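Local coordinates for protein putative acyl-CoA dehydrogenase (Burkholderia xenovorans, PDB 5JSC) that belongs to the acyl-CoA dehydrogenase family, binds flavin-adenine dinucleotide and assembles from four copies of the chain, its precise role being unassigned, at residues C[258-266]-C[330-339]; C[339-350]-C[375-385]. All coordinates share one frame; numbering follows the deposited sequence.

Interaction 1. Residues C[258-266]-C[330-339]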
loop_
_atom_site.group_PDB
_atom_site.type_symbol
_atom_site.label_atom_id
_atom_site.label_comp_id
_atom_site.label_asym_id
_atom_site.label_seq_id
_atom_site.Cartn_x
_atom_site.Cartn_y
_atom_site.Cartn_z
ATOM N N LEU C 258 -4.778 -7.849 29.163
ATOM C CA LEU C 258 -4.303 -7.426 27.850
ATOM C C LEU C 258 -4.990 -6.149 27.371
ATOM O O LEU C 258 -4.372 -5.344 26.659
ATOM C CB LEU C 258 -4.512 -8.562 26.847
ATOM C CG LEU C 258 -3.545 -9.727 27.051
ATOM C CD1 LEU C 258 -4.090 -10.977 26.376
ATOM C CD2 LEU C 258 -2.163 -9.368 26.492
ATOM N N ASP C 259 -6.259 -5.945 27.732
ATOM C CA ASP C 259 -6.952 -4.729 27.315
ATOM C C ASP C 259 -6.308 -3.488 27.909
ATOM O O ASP C 259 -6.327 -2.419 27.286
ATOM C CB ASP C 259 -8.421 -4.785 27.720
ATOM C CG ASP C 259 -9.254 -5.622 26.781
ATOM O OD1 ASP C 259 -8.784 -5.919 25.660
ATOM O OD2 ASP C 259 -10.395 -5.971 27.164
ATOM N N ILE C 260 -5.747 -3.602 29.112
ATOM C CA ILE C 260 -5.003 -2.487 29.683
ATOM C C ILE C 260 -3.729 -2.247 28.891
ATOM O O ILE C 260 -3.447 -1.128 28.445
ATOM C CB ILE C 260 -4.680 -2.759 31.162
ATOM C CG1 ILE C 260 -5.962 -3.019 31.951
ATOM C CG2 ILE C 260 -3.869 -1.597 31.752
ATOM C CD1 ILE C 260 -5.698 -3.408 33.388
ATOM N N PHE C 261 -2.923 -3.282 28.716
ATOM C CA PHE C 261 -1.567 -3.017 28.271
ATOM C C PHE C 261 -1.382 -3.055 26.759
ATOM O O PHE C 261 -0.331 -2.619 26.287
ATOM C CB PHE C 261 -0.610 -3.963 29.000
ATOM C CG PHE C 261 -0.504 -3.634 30.465
ATOM C CD1 PHE C 261 0.262 -2.558 30.880
ATOM C CD2 PHE C 261 -1.237 -4.329 31.409
ATOM C CE1 PHE C 261 0.335 -2.209 32.210
ATOM C CE2 PHE C 261 -1.165 -3.988 32.754
ATOM C CZ PHE C 261 -0.382 -2.923 33.153
ATOM N N ARG C 262 -2.382 -3.477 25.975
ATOM C CA ARG C 262 -2.233 -3.366 24.523
ATOM C C ARG C 262 -2.019 -1.917 24.095
ATOM O O ARG C 262 -1.221 -1.647 23.193
ATOM C CB ARG C 262 -3.434 -3.974 23.792
ATOM C CG ARG C 262 -3.297 -5.483 23.540
ATOM C CD ARG C 262 -4.598 -6.081 23.031
ATOM N NE ARG C 262 -4.488 -7.527 22.892
ATOM C CZ ARG C 262 -5.520 -8.340 22.692
ATOM N NH1 ARG C 262 -6.751 -7.843 22.630
ATOM N NH2 ARG C 262 -5.322 -9.646 22.561
ATOM N N THR C 263 -2.706 -0.961 24.733
ATOM C CA THR C 263 -2.462 0.433 24.368
ATOM C C THR C 263 -1.030 0.846 24.703
ATOM O O THR C 263 -0.430 1.662 23.988
ATOM C CB THR C 263 -3.470 1.350 25.066
ATOM O OG1 THR C 263 -4.789 0.823 24.878
ATOM C CG2 THR C 263 -3.424 2.762 24.482
ATOM N N SER C 264 -0.456 0.269 25.762
ATOM C CA SER C 264 0.932 0.560 26.094
ATOM C C SER C 264 1.903 -0.031 25.075
ATOM O O SER C 264 2.977 0.539 24.871
ATOM C CB SER C 264 1.251 0.066 27.518
ATOM O OG SER C 264 1.641 -1.301 27.548
ATOM N N VAL C 265 1.556 -1.158 24.428
ATOM C CA VAL C 265 2.384 -1.662 23.329
ATOM C C VAL C 265 2.335 -0.697 22.162
ATOM O O VAL C 265 3.345 -0.460 21.486
ATOM C CB VAL C 265 1.928 -3.066 22.879
ATOM C CG1 VAL C 265 2.737 -3.548 21.652
ATOM C CG2 VAL C 265 2.069 -4.054 24.011
ATOM N N ALA C 266 1.150 -0.148 21.889
ATOM C CA ALA C 266 1.036 0.899 20.883
ATOM C C ALA C 266 1.919 2.084 21.230
ATOM O O ALA C 266 2.580 2.651 20.352
ATOM C CB ALA C 266 -0.421 1.329 20.743
ATOM N N ASN C 330 -14.601 0.664 28.728
ATOM C CA ASN C 330 -13.958 -0.444 28.037
ATOM C C ASN C 330 -13.300 0.056 26.761
ATOM O O ASN C 330 -13.857 0.897 26.055
ATOM C CB ASN C 330 -15.005 -1.504 27.699
ATOM C CG ASN C 330 -14.474 -2.586 26.794
ATOM O OD1 ASN C 330 -14.473 -2.452 25.559
ATOM N ND2 ASN C 330 -14.028 -3.682 27.397
ATOM N N VAL C 331 -12.110 -0.467 26.454
ATOM C CA VAL C 331 -11.427 -0.035 25.237
ATOM C C VAL C 331 -10.975 -1.219 24.388
ATOM O O VAL C 331 -9.966 -1.124 23.683
ATOM C CB VAL C 331 -10.227 0.880 25.555
ATOM C CG1 VAL C 331 -10.698 2.221 26.090
ATOM C CG2 VAL C 331 -9.250 0.206 26.526
ATOM N N THR C 332 -11.718 -2.335 24.412
ATOM C CA THR C 332 -11.304 -3.485 23.605
ATOM C C THR C 332 -11.083 -3.089 22.144
ATOM O O THR C 332 -10.056 -3.440 21.540
ATOM C CB THR C 332 -12.334 -4.616 23.714
ATOM O OG1 THR C 332 -12.521 -4.963 25.094
ATOM C CG2 THR C 332 -11.844 -5.858 22.962
ATOM N N ARG C 333 -12.013 -2.316 21.569
ATOM C CA ARG C 333 -11.867 -1.903 20.170
ATOM C C ARG C 333 -10.754 -0.876 20.001
ATOM O O ARG C 333 -9.898 -1.007 19.114
ATOM C CB ARG C 333 -13.183 -1.328 19.632
ATOM C CG ARG C 333 -13.099 -0.948 18.135
ATOM C CD ARG C 333 -14.191 0.022 17.651
ATOM N NE ARG C 333 -15.499 -0.614 17.501
ATOM C CZ ARG C 333 -16.550 -0.039 16.922
ATOM N NH1 ARG C 333 -16.458 1.188 16.422
ATOM N NH2 ARG C 333 -17.700 -0.690 16.847
ATOM N N GLU C 334 -10.768 0.168 20.833
ATOM C CA GLU C 334 -9.858 1.290 20.634
ATOM C C GLU C 334 -8.419 0.910 20.940
ATOM O O GLU C 334 -7.496 1.402 20.272
ATOM C CB GLU C 334 -10.310 2.468 21.501
ATOM C CG GLU C 334 -11.677 3.034 21.108
ATOM C CD GLU C 334 -12.875 2.275 21.693
ATOM O OE1 GLU C 334 -12.682 1.267 22.414
ATOM O OE2 GLU C 334 -14.022 2.705 21.439
ATOM N N ALA C 335 -8.208 0.032 21.932
ATOM C CA ALA C 335 -6.868 -0.477 22.211
ATOM C C ALA C 335 -6.363 -1.346 21.071
ATOM O O ALA C 335 -5.187 -1.263 20.699
ATOM C CB ALA C 335 -6.858 -1.269 23.525
ATOM N N ALA C 336 -7.232 -2.202 20.523
ATOM C CA ALA C 336 -6.837 -3.023 19.383
ATOM C C ALA C 336 -6.449 -2.151 18.197
ATOM O O ALA C 336 -5.428 -2.401 17.536
ATOM C CB ALA C 336 -7.975 -3.974 18.995
ATOM N N MET C 337 -7.253 -1.120 17.913
ATOM C CA MET C 337 -6.934 -0.197 16.824
ATOM C C MET C 337 -5.574 0.453 17.032
ATOM O O MET C 337 -4.766 0.549 16.100
ATOM C CB MET C 337 -7.989 0.897 16.727
ATOM C CG MET C 337 -9.127 0.653 15.822
ATOM S SD MET C 337 -9.886 2.272 15.540
ATOM C CE MET C 337 -11.328 1.714 14.627
ATOM N N ALA C 338 -5.323 0.950 18.246
ATOM C CA ALA C 338 -4.068 1.639 18.525
ATOM C C ALA C 338 -2.885 0.695 18.389
ATOM O O ALA C 338 -1.867 1.048 17.787
ATOM C CB ALA C 338 -4.108 2.242 19.926
ATOM N N LYS C 339 -3.000 -0.511 18.966
ATOM C CA LYS C 339 -1.896 -1.465 18.932
ATOM C C LYS C 339 -1.581 -1.867 17.496
ATOM O O LYS C 339 -0.419 -1.882 17.079
ATOM C CB LYS C 339 -2.256 -2.684 19.794
ATOM C CG LYS C 339 -1.085 -3.596 20.183
ATOM C CD LYS C 339 -0.799 -4.662 19.141
ATOM C CE LYS C 339 0.325 -5.589 19.589
ATOM N NZ LYS C 339 0.623 -6.656 18.568
HETATM O O HOH W 1 -7.947 -5.124 22.946
#
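In the helical C-terminal domain of the acyl-CoA dehydrogenase fold, helices 250-286 and 332-356 pack side by side in nearly the same direction, their local axes 7.9 Å apart and crossing at 27°. Small residues let them close up: the methyl CB of Ala-266 rests on Ala-338 O (3.3 Å) and meets Ala-338 CB. One turn earlier, Thr-263 chi1 of -49° puts its OG1 beside the backbone N, facing Ala-335 CB (3.2 Å). Lys-339 CG touches Arg-262 O (3.6 Å); the chain then passes Val-265, whose CG1 touches Lys-339 CE at 3.8 Å. At the start of helix 332-356 the contact turns polar. Asp-259 OD2 lies 3.1 Å from Thr-332 OG1, which also accepts an N-H of Asn-330 ND2, while Asn-330 OD1 accepts the backbone N-H of Thr-332 in an Asx turn. A water links Asp-259 OD1, Arg-262 NH1 and Thr-332 O; it lies at the guanidinium edge, in its plane. Arg-262 NE is held by Glu-382 O in the loop beyond helix 367-376. Helix 385-405 covers Arg-262 and Ala-336, helix 88-101 packs on Thr-263 and Val-265, and helix 298-325 backs Ala-266.

Interaction 2. Residues C[339-350]-C[375-385]; sequences KWHASEGAQQVI and IRALRIYEGAT. With FAD (flavin-adenine dinucleotide), chain M; SO4 (sulfate ion), chain P.
Arg-379 reaches from segment 375-385 across to Glu-344 and Gln-347 on helix 332-356. Arg-379 CB lies 3.9 Å from Glu-344 OE1, CG meets Ser-343, and CD lies between Glu-344 OE1 and Gln-347 OE1. A bend at chi3 (53°) then brings both acceptors to the guanidinium edge. Arg-379 NE forms a salt bridge with Glu-344 OE1 at 2.8 Å, coming from above the carboxylate, whose plane stands 85° to the guanidinium. Arg-379 NH1 donates to Gln-347 OE1 at 3.0 Å; this oxygen lies in the guanidinium plane, but the donor stands 60° out of the amide carbonyl plane. Arg-379 NH2 shares a water with Glu-344. Glu-344 OE1 accepts a second, short hydrogen bond from Thr-385 OG1 (2.6 Å) on its anti lone pair, tying it to the start of helix 385-405.

Lys-339 NZ has four acceptors for three hydrogens, a water and the carbonyls of Leu-378, Tyr-381 and Gly-383 (Lys-339 NZ to Gly-383 O 2.7 Å), so at least one hydrogen must be shared. Ile-375 is a knob among Ser-343, Ala-346, Gln-347 and Ile-350, Ile-375 CD1 lying 3.6 Å from Ala-346 CB. Tyr-381 CD2 lies 3.6 Å from FAD C7; Ile-380 and Ala-384 touch its ribityl and ribose parts. In a neighbouring subunit, Asp-351 makes salt bridges to Arg-376 NE and Arg-379 NH2, and Gln-355 accepts from Arg-376 NH2. Helix 250-286 packs on Ser-343 and Leu-378, helix 298-325 on Ala-342, and helix 385-405 on Trp-340.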
loop_
_atom_site.group_PDB
_atom_site.type_symbol
_atom_site.label_atom_id
_atom_site.label_comp_id
_atom_site.label_asym_id
_atom_site.label_seq_id
_atom_site.Cartn_x
_atom_site.Cartn_y
_atom_site.Cartn_z
ATOM N N LYS C 339 -3.000 -0.511 18.966
ATOM C CA LYS C 339 -1.896 -1.465 18.932
ATOM C C LYS C 339 -1.581 -1.867 17.496
ATOM O O LYS C 339 -0.419 -1.882 17.079
ATOM C CB LYS C 339 -2.256 -2.684 19.794
ATOM C CG LYS C 339 -1.085 -3.596 20.183
ATOM C CD LYS C 339 -0.799 -4.662 19.141
ATOM C CE LYS C 339 0.325 -5.589 19.589
ATOM N NZ LYS C 339 0.623 -6.656 18.568
ATOM N N TRP C 340 -2.619 -2.187 16.730
ATOM C CA TRP C 340 -2.478 -2.504 15.313
ATOM C C TRP C 340 -1.799 -1.371 14.553
ATOM O O TRP C 340 -0.752 -1.563 13.917
ATOM C CB TRP C 340 -3.880 -2.799 14.768
ATOM C CG TRP C 340 -4.103 -2.814 13.281
ATOM C CD1 TRP C 340 -3.174 -2.886 12.280
ATOM C CD2 TRP C 340 -5.379 -2.770 12.643
ATOM N NE1 TRP C 340 -3.807 -2.881 11.051
ATOM C CE2 TRP C 340 -5.163 -2.814 11.257
ATOM C CE3 TRP C 340 -6.698 -2.698 13.119
ATOM C CZ2 TRP C 340 -6.209 -2.767 10.342
ATOM C CZ3 TRP C 340 -7.733 -2.650 12.205
ATOM C CH2 TRP C 340 -7.484 -2.696 10.833
ATOM N N HIS C 341 -2.379 -0.171 14.602
ATOM C CA HIS C 341 -1.892 0.930 13.770
ATOM C C HIS C 341 -0.487 1.359 14.176
ATOM O O HIS C 341 0.379 1.606 13.324
ATOM C CB HIS C 341 -2.859 2.111 13.880
ATOM C CG HIS C 341 -2.554 3.244 12.953
ATOM N ND1 HIS C 341 -1.521 4.133 13.168
ATOM C CD2 HIS C 341 -3.180 3.657 11.826
ATOM C CE1 HIS C 341 -1.506 5.024 12.194
ATOM N NE2 HIS C 341 -2.505 4.762 11.369
ATOM N N ALA C 342 -0.248 1.490 15.478
ATOM C CA ALA C 342 1.050 2.015 15.895
ATOM C C ALA C 342 2.169 1.017 15.623
ATOM O O ALA C 342 3.281 1.416 15.271
ATOM C CB ALA C 342 1.007 2.411 17.372
ATOM N N SER C 343 1.913 -0.285 15.789
ATOM C CA SER C 343 2.982 -1.254 15.552
ATOM C C SER C 343 3.252 -1.414 14.061
ATOM O O SER C 343 4.417 -1.433 13.635
ATOM C CB SER C 343 2.640 -2.606 16.189
ATOM O OG SER C 343 1.454 -3.161 15.640
ATOM N N GLU C 344 2.192 -1.512 13.251
ATOM C CA GLU C 344 2.392 -1.601 11.806
ATOM C C GLU C 344 2.987 -0.316 11.261
ATOM O O GLU C 344 3.863 -0.349 10.386
ATOM C CB GLU C 344 1.077 -1.908 11.093
ATOM C CG GLU C 344 0.514 -3.300 11.366
ATOM C CD GLU C 344 1.341 -4.412 10.742
ATOM O OE1 GLU C 344 1.414 -5.503 11.344
ATOM O OE2 GLU C 344 1.913 -4.204 9.642
ATOM N N GLY C 345 2.524 0.824 11.777
ATOM C CA GLY C 345 3.048 2.098 11.324
ATOM C C GLY C 345 4.497 2.301 11.721
ATOM O O GLY C 345 5.304 2.786 10.921
ATOM N N ALA C 346 4.854 1.931 12.956
ATOM C CA ALA C 346 6.237 2.094 13.393
ATOM C C ALA C 346 7.180 1.262 12.542
ATOM O O ALA C 346 8.296 1.697 12.239
ATOM C CB ALA C 346 6.391 1.715 14.862
ATOM N N GLN C 347 6.746 0.069 12.128
ATOM C CA GLN C 347 7.557 -0.729 11.211
ATOM C C GLN C 347 7.877 0.066 9.958
ATOM O O GLN C 347 9.027 0.095 9.504
ATOM C CB GLN C 347 6.817 -2.022 10.852
ATOM C CG GLN C 347 7.587 -2.931 9.874
ATOM C CD GLN C 347 8.577 -3.843 10.575
ATOM O OE1 GLN C 347 8.235 -4.513 11.553
ATOM N NE2 GLN C 347 9.825 -3.862 10.091
ATOM N N GLN C 348 6.862 0.727 9.394
ATOM C CA GLN C 348 7.054 1.499 8.170
ATOM C C GLN C 348 7.965 2.692 8.401
ATOM O O GLN C 348 8.805 3.006 7.552
ATOM C CB GLN C 348 5.703 1.970 7.636
ATOM C CG GLN C 348 4.804 0.836 7.207
ATOM C CD GLN C 348 3.404 1.317 6.901
ATOM O OE1 GLN C 348 2.984 2.382 7.368
ATOM N NE2 GLN C 348 2.672 0.541 6.110
ATOM N N VAL C 349 7.776 3.398 9.522
ATOM C CA VAL C 349 8.604 4.564 9.826
ATOM C C VAL C 349 10.059 4.151 9.978
ATOM O O VAL C 349 10.971 4.788 9.433
ATOM C CB VAL C 349 8.087 5.255 11.100
ATOM C CG1 VAL C 349 9.030 6.385 11.516
ATOM C CG2 VAL C 349 6.677 5.781 10.850
ATOM N N ILE C 350 10.293 3.093 10.751
ATOM C CA ILE C 350 11.642 2.603 10.988
ATOM C C ILE C 350 12.273 2.139 9.684
ATOM O O ILE C 350 13.437 2.439 9.400
ATOM C CB ILE C 350 11.598 1.489 12.050
ATOM C CG1 ILE C 350 11.279 2.112 13.417
ATOM C CG2 ILE C 350 12.901 0.720 12.088
ATOM C CD1 ILE C 350 10.831 1.089 14.453
ATOM N N ILE C 375 11.432 -3.480 16.450
ATOM C CA ILE C 375 10.003 -3.275 16.234
ATOM C C ILE C 375 9.288 -4.559 15.834
ATOM O O ILE C 375 8.080 -4.683 16.071
ATOM C CB ILE C 375 9.774 -2.168 15.183
ATOM C CG1 ILE C 375 8.297 -1.739 15.139
ATOM C CG2 ILE C 375 10.273 -2.598 13.794
ATOM C CD1 ILE C 375 7.776 -1.175 16.463
ATOM N N ARG C 376 10.000 -5.532 15.256
ATOM C CA ARG C 376 9.302 -6.599 14.541
ATOM C C ARG C 376 8.402 -7.406 15.470
ATOM O O ARG C 376 7.276 -7.762 15.092
ATOM C CB ARG C 376 10.309 -7.508 13.829
ATOM C CG ARG C 376 9.664 -8.497 12.854
ATOM C CD ARG C 376 8.806 -7.763 11.838
ATOM N NE ARG C 376 7.999 -8.608 10.956
ATOM C CZ ARG C 376 6.801 -9.088 11.291
ATOM N NH1 ARG C 376 6.323 -8.871 12.516
ATOM N NH2 ARG C 376 6.083 -9.807 10.428
ATOM N N ALA C 377 8.854 -7.661 16.706
ATOM C CA ALA C 377 8.055 -8.467 17.625
ATOM C C ALA C 377 6.796 -7.757 18.104
ATOM O O ALA C 377 5.853 -8.434 18.522
ATOM C CB ALA C 377 8.881 -8.877 18.848
ATOM N N LEU C 378 6.748 -6.421 18.060
ATOM C CA LEU C 378 5.583 -5.732 18.613
ATOM C C LEU C 378 4.347 -5.915 17.747
ATOM O O LEU C 378 3.238 -5.638 18.211
ATOM C CB LEU C 378 5.870 -4.239 18.812
ATOM C CG LEU C 378 6.656 -3.894 20.091
ATOM C CD1 LEU C 378 8.103 -4.385 20.054
ATOM C CD2 LEU C 378 6.611 -2.404 20.398
ATOM N N ARG C 379 4.512 -6.384 16.508
ATOM C CA ARG C 379 3.387 -6.746 15.663
ATOM C C ARG C 379 2.886 -8.151 15.956
ATOM O O ARG C 379 1.910 -8.590 15.338
ATOM C CB ARG C 379 3.798 -6.612 14.188
ATOM C CG ARG C 379 4.136 -5.157 13.802
ATOM C CD ARG C 379 4.923 -5.089 12.504
ATOM N NE ARG C 379 4.231 -5.821 11.441
ATOM C CZ ARG C 379 4.832 -6.310 10.357
ATOM N NH1 ARG C 379 6.139 -6.136 10.195
ATOM N NH2 ARG C 379 4.123 -6.969 9.440
ATOM N N ILE C 380 3.513 -8.842 16.910
ATOM C CA ILE C 380 3.219 -10.237 17.213
ATOM C C ILE C 380 2.763 -10.413 18.657
ATOM O O ILE C 380 1.721 -11.032 18.919
ATOM C CB ILE C 380 4.435 -11.145 16.906
ATOM C CG1 ILE C 380 4.742 -11.103 15.403
ATOM C CG2 ILE C 380 4.177 -12.581 17.366
ATOM C CD1 ILE C 380 6.130 -11.579 15.035
ATOM N N TYR C 381 3.502 -9.835 19.610
ATOM C CA TYR C 381 3.132 -10.087 20.991
ATOM C C TYR C 381 1.989 -9.166 21.435
ATOM O O TYR C 381 1.649 -8.182 20.773
ATOM C CB TYR C 381 4.361 -9.998 21.912
ATOM C CG TYR C 381 5.086 -8.677 22.175
ATOM C CD1 TYR C 381 4.411 -7.545 22.625
ATOM C CD2 TYR C 381 6.482 -8.608 22.092
ATOM C CE1 TYR C 381 5.096 -6.367 22.921
ATOM C CE2 TYR C 381 7.172 -7.434 22.400
ATOM C CZ TYR C 381 6.470 -6.320 22.818
ATOM O OH TYR C 381 7.130 -5.151 23.147
ATOM N N GLU C 382 1.384 -9.536 22.573
ATOM C CA GLU C 382 0.117 -8.985 23.079
ATOM C C GLU C 382 -0.984 -9.046 22.015
ATOM O O GLU C 382 -1.900 -8.222 21.988
ATOM C CB GLU C 382 0.290 -7.561 23.653
ATOM C CG GLU C 382 1.135 -7.507 24.967
ATOM C CD GLU C 382 0.745 -6.384 25.934
ATOM O OE1 GLU C 382 -0.451 -6.024 26.002
ATOM O OE2 GLU C 382 1.647 -5.857 26.637
ATOM N N GLY C 383 -0.924 -10.063 21.152
ATOM C CA GLY C 383 -1.930 -10.259 20.121
ATOM C C GLY C 383 -1.455 -9.785 18.759
ATOM O O GLY C 383 -1.222 -8.588 18.571
ATOM N N ALA C 384 -1.310 -10.704 17.803
ATOM C CA ALA C 384 -0.757 -10.338 16.507
ATOM C C ALA C 384 -1.680 -9.362 15.778
ATOM O O ALA C 384 -2.883 -9.280 16.045
ATOM C CB ALA C 384 -0.531 -11.588 15.657
ATOM N N THR C 385 -1.094 -8.604 14.846
ATOM C CA THR C 385 -1.877 -7.652 14.061
ATOM C C THR C 385 -3.194 -8.234 13.568
ATOM O O THR C 385 -4.252 -7.605 13.680
ATOM C CB THR C 385 -1.052 -7.179 12.870
ATOM O OG1 THR C 385 0.056 -6.430 13.360
ATOM C CG2 THR C 385 -1.896 -6.307 11.927
HETATM P PA FAD M . 0.200 -18.390 16.179
HETATM O O1A FAD M . -0.881 -18.383 17.193
HETATM O O2A FAD M . 0.585 -19.744 15.576
HETATM O O5B FAD M . -0.209 -17.380 15.024
HETATM C C5B FAD M . 0.617 -17.274 13.848
HETATM C C4B FAD M . 0.056 -16.127 13.048
HETATM O O4B FAD M . -1.272 -16.469 12.612
HETATM C C3B FAD M . -0.158 -14.835 13.824
HETATM O O3B FAD M . 1.047 -14.089 14.016
HETATM C C2B FAD M . -1.192 -14.115 12.956
HETATM O O2B FAD M . -0.542 -13.437 11.880
HETATM C C1B FAD M . -2.019 -15.287 12.398
HETATM N N9A FAD M . -3.331 -15.474 13.006
HETATM C C8A FAD M . -3.609 -15.712 14.327
HETATM N N7A FAD M . -4.876 -15.931 14.576
HETATM C C5A FAD M . -5.480 -15.827 13.329
HETATM C C6A FAD M . -6.815 -15.970 12.907
HETATM N N6A FAD M . -7.832 -16.234 13.734
HETATM N N1A FAD M . -7.080 -15.814 11.590
HETATM C C2A FAD M . -6.068 -15.523 10.762
HETATM N N3A FAD M . -4.770 -15.366 11.046
HETATM C C4A FAD M . -4.540 -15.538 12.355
HETATM N N1 FAD M . 3.400 -14.600 25.506
HETATM C C2 FAD M . 3.114 -14.650 26.844
HETATM O O2 FAD M . 2.227 -15.392 27.301
HETATM N N3 FAD M . 3.829 -13.872 27.717
HETATM C C4 FAD M . 4.849 -13.005 27.377
HETATM O O4 FAD M . 5.485 -12.421 28.250
HETATM C C4X FAD M . 5.125 -12.933 25.972
HETATM N N5 FAD M . 6.119 -12.185 25.580
HETATM C C5X FAD M . 6.515 -12.272 24.254
HETATM C C6 FAD M . 7.671 -11.601 23.857
HETATM C C7 FAD M . 8.172 -11.737 22.568
HETATM C C7M FAD M . 9.450 -11.031 22.194
HETATM C C8 FAD M . 7.487 -12.546 21.641
HETATM C C8M FAD M . 7.999 -12.724 20.232
HETATM C C9 FAD M . 6.322 -13.200 22.030
HETATM C C9A FAD M . 5.836 -13.077 23.328
HETATM N N10 FAD M . 4.716 -13.807 23.780
HETATM C C10 FAD M . 4.354 -13.780 25.105
HETATM C "C1'" FAD M . 4.036 -14.719 22.851
HETATM C "C2'" FAD M . 3.093 -14.008 21.886
HETATM O "O2'" FAD M . 1.944 -13.511 22.570
HETATM C "C3'" FAD M . 2.654 -14.989 20.799
HETATM O "O3'" FAD M . 3.815 -15.247 20.023
HETATM C "C4'" FAD M . 1.537 -14.461 19.901
HETATM O "O4'" FAD M . 0.315 -14.433 20.642
HETATM C "C5'" FAD M . 1.372 -15.302 18.651
HETATM O "O5'" FAD M . 1.144 -16.666 19.063
HETATM P P FAD M . 2.021 -17.800 18.300
HETATM O O1P FAD M . 3.471 -17.457 18.316
HETATM O O2P FAD M . 1.674 -19.140 18.873
HETATM O O3P FAD M . 1.515 -17.737 16.790
HETATM S S SO4 P . -1.189 6.710 8.259
HETATM O O1 SO4 P . -1.238 7.828 9.203
HETATM O O2 SO4 P . -2.464 5.995 8.293
HETATM O O3 SO4 P . -0.108 5.790 8.641
HETATM O O4 SO4 P . -0.983 7.252 6.915
HETATM O O HOH W 2 0.156 -5.565 15.973
HETATM O O HOH W 3 1.175 -8.149 9.629
#

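Both contacts are largely buried and use successive parts of helix 332-356, meeting at Lys-339, whose chain packs on helix 250-286 in interaction 1 while its far end, ammonium included, enters interaction 2. Interaction 1 joins two helices through alanines and ends, at its more exposed margin, in a water and a threonine-aspartate pair. Interaction 2 sets a helix against a loop and the helix end that leads into it, so charged groups and turned-in carbonyls carry more of it, and it borders both the flavin-adenine dinucleotide and a neighbouring subunit. They touch mainly through Glu-382, whose carboxylate packs on Phe-261 and Val-265, fixing the flavin-side loop to helix 250-286.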